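Local coordinates for protein pyruvate formate-lyase 2 (Archaeoglobus fulgidus, PDB 2F3O) that is of unconfirmed function but belongs to the glycyl radical enzymes of the pyruvate formate-lyase and glycerol dehydratase type, and probably acts as a lyase, at residues 543-548 with 654-659; 19-24 with 109-114. One frame throughout, in Å; residues are numbered along the deposited sequence.

Contact 1 (543-548 with 654-659); sequences VGIADV and PLNPGV
Asn-656 sets its amide over the first turn of helix 545-560, and its OD1 takes two backbone N-H groups there. The N of Ala-546 lies 2.9 Å from Asn-656 OD1, and the N of Asp-547 lies 3.2 Å from the same Asn-656 OD1. Both donors come from the same face of the amide, well above its plane. The CG of Asn-656 sits between its own backbone N and carbonyl carbon (chi1 74°), and from there the amide reaches over Ala-546, with Asn-656 CG 3.4 Å from Ala-546 CB. The ND2 is tied back to Ser-660 O in its own loop.

Asp-547 returns the grip. Its OD2 accepts the backbone N of Asn-656 at 2.9 Å, nearly in line with the C-O bond. The Asp-547 and Asn-656 side chains slide past each other in opposite directions, with carboxylate and amide planes 55° apart. Leu-655 crosses Val-543 at about a right angle, with Leu-655 CD1 3.9 Å from Val-543 CG2. Ile-545 and Val-659 lie side by side.

An alanine in place of Asn-656 would probably leave the N-H groups of Ala-546 and Asp-547 without this acceptor and open a gap beside Ala-546 CB.

Gly-544, the N-cap, has no side chain to offer an acceptor. Asn-656 OD1, from a loop in the glycine radical family region, supplies one to the buried helix start. Its partial negative charge probably suits the positive end of the helix dipole.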
loop_
_atom_site.group_PDB
_atom_site.type_symbol
_atom_site.label_atom_id
_atom_site.label_comp_id
_atom_site.label_asym_id
_atom_site.label_seq_id
_atom_site.Cartn_x
_atom_site.Cartn_y
_atom_site.Cartn_z
ATOM N N VAL A 543 28.695 -24.163 -4.696
ATOM C CA VAL A 543 29.645 -25.242 -4.564
ATOM C C VAL A 543 30.737 -25.185 -5.641
ATOM O O VAL A 543 30.469 -24.927 -6.833
ATOM C CB VAL A 543 28.971 -26.639 -4.359
ATOM C CG1 VAL A 543 27.456 -26.549 -4.417
ATOM C CG2 VAL A 543 29.512 -27.676 -5.316
ATOM N N GLY A 544 31.981 -25.352 -5.182
ATOM C CA GLY A 544 33.156 -25.372 -6.054
ATOM C C GLY A 544 33.876 -24.039 -6.098
ATOM O O GLY A 544 34.440 -23.655 -7.127
ATOM N N ILE A 545 33.861 -23.320 -4.986
ATOM C CA ILE A 545 34.390 -21.970 -5.007
ATOM C C ILE A 545 35.891 -21.987 -5.021
ATOM O O ILE A 545 36.513 -21.088 -5.580
ATOM C CB ILE A 545 33.841 -21.067 -3.880
ATOM C CG1 ILE A 545 34.152 -21.617 -2.493
ATOM C CG2 ILE A 545 32.375 -20.932 -4.029
ATOM C CD1 ILE A 545 34.154 -20.540 -1.432
ATOM N N ALA A 546 36.475 -23.034 -4.444
ATOM C CA ALA A 546 37.918 -23.170 -4.500
ATOM C C ALA A 546 38.380 -23.757 -5.832
ATOM O O ALA A 546 39.451 -23.424 -6.291
ATOM C CB ALA A 546 38.449 -23.962 -3.342
ATOM N N ASP A 547 37.567 -24.593 -6.466
ATOM C CA ASP A 547 37.929 -25.126 -7.780
ATOM C C ASP A 547 38.059 -24.068 -8.851
ATOM O O ASP A 547 38.936 -24.165 -9.693
ATOM C CB ASP A 547 36.959 -26.202 -8.232
ATOM C CG ASP A 547 37.215 -27.499 -7.543
ATOM O OD1 ASP A 547 38.314 -28.071 -7.728
ATOM O OD2 ASP A 547 36.342 -27.922 -6.775
ATOM N N VAL A 548 37.197 -23.055 -8.816
ATOM C CA VAL A 548 37.308 -21.942 -9.767
ATOM C C VAL A 548 38.365 -20.957 -9.309
ATOM O O VAL A 548 39.054 -20.398 -10.138
ATOM C CB VAL A 548 35.963 -21.226 -10.025
ATOM C CG1 VAL A 548 34.971 -22.193 -10.559
ATOM C CG2 VAL A 548 35.419 -20.692 -8.764
ATOM N N PRO A 654 35.568 -35.155 -7.508
ATOM C CA PRO A 654 34.873 -34.282 -6.561
ATOM C C PRO A 654 35.321 -32.825 -6.559
ATOM O O PRO A 654 36.484 -32.525 -6.817
ATOM C CB PRO A 654 35.228 -34.898 -5.214
ATOM C CG PRO A 654 35.357 -36.309 -5.497
ATOM C CD PRO A 654 36.008 -36.393 -6.839
ATOM N N LEU A 655 34.385 -31.932 -6.263
ATOM C CA LEU A 655 34.688 -30.529 -6.108
ATOM C C LEU A 655 35.000 -30.263 -4.642
ATOM O O LEU A 655 34.963 -31.177 -3.832
ATOM C CB LEU A 655 33.508 -29.681 -6.578
ATOM C CG LEU A 655 33.086 -29.787 -8.049
ATOM C CD1 LEU A 655 31.770 -29.094 -8.208
ATOM C CD2 LEU A 655 34.112 -29.187 -9.009
ATOM N N ASN A 656 35.327 -29.030 -4.285
ATOM C CA ASN A 656 35.666 -28.781 -2.896
ATOM C C ASN A 656 34.412 -28.567 -2.055
ATOM O O ASN A 656 33.411 -28.055 -2.558
ATOM C CB ASN A 656 36.636 -27.611 -2.756
ATOM C CG ASN A 656 35.982 -26.286 -2.989
ATOM O OD1 ASN A 656 35.780 -25.871 -4.138
ATOM N ND2 ASN A 656 35.669 -25.583 -1.900
ATOM N N PRO A 657 34.449 -28.984 -0.776
ATOM C CA PRO A 657 33.242 -28.910 0.025
ATOM C C PRO A 657 33.130 -27.657 0.913
ATOM O O PRO A 657 33.922 -27.464 1.853
ATOM C CB PRO A 657 33.335 -30.178 0.883
ATOM C CG PRO A 657 34.820 -30.500 0.954
ATOM C CD PRO A 657 35.549 -29.590 -0.010
ATOM N N GLY A 658 32.127 -26.828 0.619
ATOM C CA GLY A 658 31.859 -25.639 1.415
ATOM C C GLY A 658 32.947 -24.613 1.210
ATOM O O GLY A 658 33.354 -24.336 0.083
ATOM N N VAL A 659 33.443 -24.071 2.312
ATOM C CA VAL A 659 34.556 -23.145 2.251
ATOM C C VAL A 659 35.846 -23.869 2.614
ATOM O O VAL A 659 36.849 -23.240 2.963
ATOM C CB VAL A 659 34.325 -21.906 3.138
ATOM C CG1 VAL A 659 33.186 -21.101 2.574
ATOM C CG2 VAL A 659 34.018 -22.299 4.563
#

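Contact 2 (19-24 with 109-114); sequences LSVERC and KVLREE
Leu-111 sets both methyls against Val-21, and its CD1 also meets Leu-19, in a small apolar packing between helix 105-119 and the start of helix 22-34. Both helices belong to the pyruvate formate lyase-like region. Val-21 is the N-cap of helix 22-34, and Leu-19 ends the short strand before it.

The Leu-111 side chain does most of the touching. Its CG lies anti to the carbonyl carbon, beside the backbone N (chi1 -69°), which carries the fork over to Val-21 although the first bond of the side chain does not aim there. Val-21 meets it obliquely. The CG2 of Val-21 fits against the fork of the leucine, 3.8 Å from Leu-111 CD1 and equally close to Leu-111 CD2. Leu-19 comes differently, reaching toward Leu-111 tip to tip. Its CG is anti to its own backbone N (chi1 -174°), and its CD2 stops 3.9 Å from Leu-111 CD1. That one methyl of Leu-111 therefore touches both residues.

Cys-24, in the first turn of helix 22-34, adds its sulfur on the CD2 branch of Leu-111. The join is made by apolar side chains alone, and the backbones stay apart: the CA atoms of Val-21 and Leu-111 are 8.2 Å from each other. Helix 83-87 also packs here, with Ile-86 on Leu-19 and Ile-87 on Leu-111. The other branch of Val-21 faces Val-110, a looser touch with Val-21 CG1 4.4 Å from Val-110 CG1.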
loop_
_atom_site.group_PDB
_atom_site.type_symbol
_atom_site.label_atom_id
_atom_site.label_comp_id
_atom_site.label_asym_id
_atom_site.label_seq_id
_atom_site.Cartn_x
_atom_site.Cartn_y
_atom_site.Cartn_z
ATOM N N LEU A 19 11.062 -48.577 4.778
ATOM C CA LEU A 19 10.282 -47.603 4.050
ATOM C C LEU A 19 8.868 -47.560 4.648
ATOM O O LEU A 19 8.088 -48.495 4.486
ATOM C CB LEU A 19 10.228 -47.967 2.583
ATOM C CG LEU A 19 9.538 -46.865 1.806
ATOM C CD1 LEU A 19 10.425 -45.626 1.802
ATOM C CD2 LEU A 19 9.229 -47.319 0.403
ATOM N N SER A 20 8.563 -46.479 5.362
ATOM C CA SER A 20 7.269 -46.313 6.036
ATOM C C SER A 20 6.186 -45.769 5.102
ATOM O O SER A 20 6.466 -45.030 4.170
ATOM C CB SER A 20 7.409 -45.419 7.261
ATOM O OG SER A 20 6.143 -45.039 7.738
ATOM N N VAL A 21 4.940 -46.125 5.349
ATOM C CA VAL A 21 3.948 -45.945 4.321
ATOM C C VAL A 21 2.637 -45.371 4.864
ATOM O O VAL A 21 1.851 -44.778 4.133
ATOM C CB VAL A 21 3.787 -47.285 3.575
ATOM C CG1 VAL A 21 2.352 -47.690 3.381
ATOM C CG2 VAL A 21 4.536 -47.243 2.276
ATOM N N GLU A 22 2.449 -45.493 6.175
ATOM C CA GLU A 22 1.188 -45.135 6.842
ATOM C C GLU A 22 0.806 -43.652 6.727
ATOM O O GLU A 22 -0.372 -43.328 6.549
ATOM C CB GLU A 22 1.202 -45.574 8.315
ATOM C CG GLU A 22 1.398 -47.079 8.549
ATOM C CD GLU A 22 2.874 -47.500 8.587
ATOM O OE1 GLU A 22 3.751 -46.612 8.467
ATOM O OE2 GLU A 22 3.162 -48.711 8.737
ATOM N N ARG A 23 1.791 -42.762 6.825
ATOM C CA ARG A 23 1.544 -41.349 6.570
ATOM C C ARG A 23 1.161 -41.166 5.103
ATOM O O ARG A 23 0.167 -40.525 4.795
ATOM C CB ARG A 23 2.761 -40.486 6.931
ATOM C CG ARG A 23 2.528 -38.977 6.789
ATOM C CD ARG A 23 2.908 -38.482 5.414
ATOM N NE ARG A 23 2.448 -37.136 5.151
ATOM C CZ ARG A 23 2.415 -36.578 3.947
ATOM N NH1 ARG A 23 2.818 -37.237 2.867
ATOM N NH2 ARG A 23 2.003 -35.334 3.822
ATOM N N CYS A 24 1.953 -41.747 4.215
ATOM C CA CYS A 24 1.734 -41.609 2.793
ATOM C C CYS A 24 0.329 -42.023 2.361
ATOM O O CYS A 24 -0.321 -41.325 1.588
ATOM C CB CYS A 24 2.765 -42.441 2.051
ATOM S SG CYS A 24 2.629 -42.276 0.296
ATOM N N LYS A 109 2.911 -52.944 -3.146
ATOM C CA LYS A 109 1.856 -53.054 -4.141
ATOM C C LYS A 109 0.944 -51.844 -3.987
ATOM O O LYS A 109 0.406 -51.330 -4.969
ATOM C CB LYS A 109 1.058 -54.350 -3.915
ATOM C CG LYS A 109 0.305 -54.889 -5.136
ATOM C CD LYS A 109 -0.925 -55.713 -4.707
ATOM C CE LYS A 109 -1.548 -56.512 -5.864
ATOM N NZ LYS A 109 -2.968 -56.840 -5.559
ATOM N N VAL A 110 0.783 -51.386 -2.748
ATOM C CA VAL A 110 -0.058 -50.226 -2.484
ATOM C C VAL A 110 0.595 -48.940 -3.035
ATOM O O VAL A 110 -0.100 -48.049 -3.506
ATOM C CB VAL A 110 -0.486 -50.139 -0.981
ATOM C CG1 VAL A 110 0.164 -48.978 -0.256
ATOM C CG2 VAL A 110 -1.981 -50.002 -0.876
ATOM N N LEU A 111 1.928 -48.878 -3.039
ATOM C CA LEU A 111 2.626 -47.721 -3.582
ATOM C C LEU A 111 2.543 -47.680 -5.095
ATOM O O LEU A 111 2.300 -46.635 -5.668
ATOM C CB LEU A 111 4.086 -47.716 -3.153
ATOM C CG LEU A 111 4.302 -47.463 -1.669
ATOM C CD1 LEU A 111 5.763 -47.574 -1.321
ATOM C CD2 LEU A 111 3.773 -46.115 -1.294
ATOM N N ARG A 112 2.709 -48.832 -5.732
ATOM C CA ARG A 112 2.894 -48.900 -7.182
ATOM C C ARG A 112 1.632 -48.742 -8.006
ATOM O O ARG A 112 1.714 -48.404 -9.180
ATOM C CB ARG A 112 3.567 -50.211 -7.580
ATOM C CG ARG A 112 5.063 -50.158 -7.576
ATOM C CD ARG A 112 5.604 -51.198 -8.527
ATOM N NE ARG A 112 6.955 -51.629 -8.184
ATOM C CZ ARG A 112 7.230 -52.573 -7.288
ATOM N NH1 ARG A 112 6.248 -53.183 -6.628
ATOM N NH2 ARG A 112 8.489 -52.904 -7.049
ATOM N N GLU A 113 0.476 -48.999 -7.411
ATOM C CA GLU A 113 -0.754 -48.991 -8.185
ATOM C C GLU A 113 -1.904 -48.301 -7.447
ATOM O O GLU A 113 -3.028 -48.211 -7.948
ATOM C CB GLU A 113 -1.134 -50.411 -8.593
ATOM C CG GLU A 113 -1.732 -51.212 -7.465
ATOM C CD GLU A 113 -1.506 -52.691 -7.627
ATOM O OE1 GLU A 113 -0.616 -53.079 -8.425
ATOM O OE2 GLU A 113 -2.221 -53.460 -6.944
ATOM N N GLU A 114 -1.623 -47.781 -6.263
ATOM C CA GLU A 114 -2.614 -46.967 -5.588
ATOM C C GLU A 114 -2.080 -45.527 -5.388
ATOM O O GLU A 114 -2.757 -44.562 -5.747
ATOM C CB GLU A 114 -3.031 -47.656 -4.291
ATOM C CG GLU A 114 -4.213 -47.087 -3.549
ATOM C CD GLU A 114 -4.645 -48.026 -2.426
ATOM O OE1 GLU A 114 -4.814 -47.560 -1.273
ATOM O OE2 GLU A 114 -4.789 -49.241 -2.697
#

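How the contacts relate
From the N terminus, the chain first enters the 19-24 half of contact 2, at the start of helix 22-34. Some 84 residues later, helix 105-119 comes back to it and closes the first loop. Contact 1 opens only much further on, where strand 535-543 passes into helix 545-560. The chain then runs 105 residues, more than half of them helical, before the loop 654-659 closes it. The two contacts are in series, neither nested nor crossed. The centres of contact 1 and contact 2 are about 38 Å apart, and the two do not touch. Contact 2 ties the end of strand 18-19 and the start of helix 22-34 to helix 105-119. Contact 1 joins a strand-to-helix turn to the glycine radical family region.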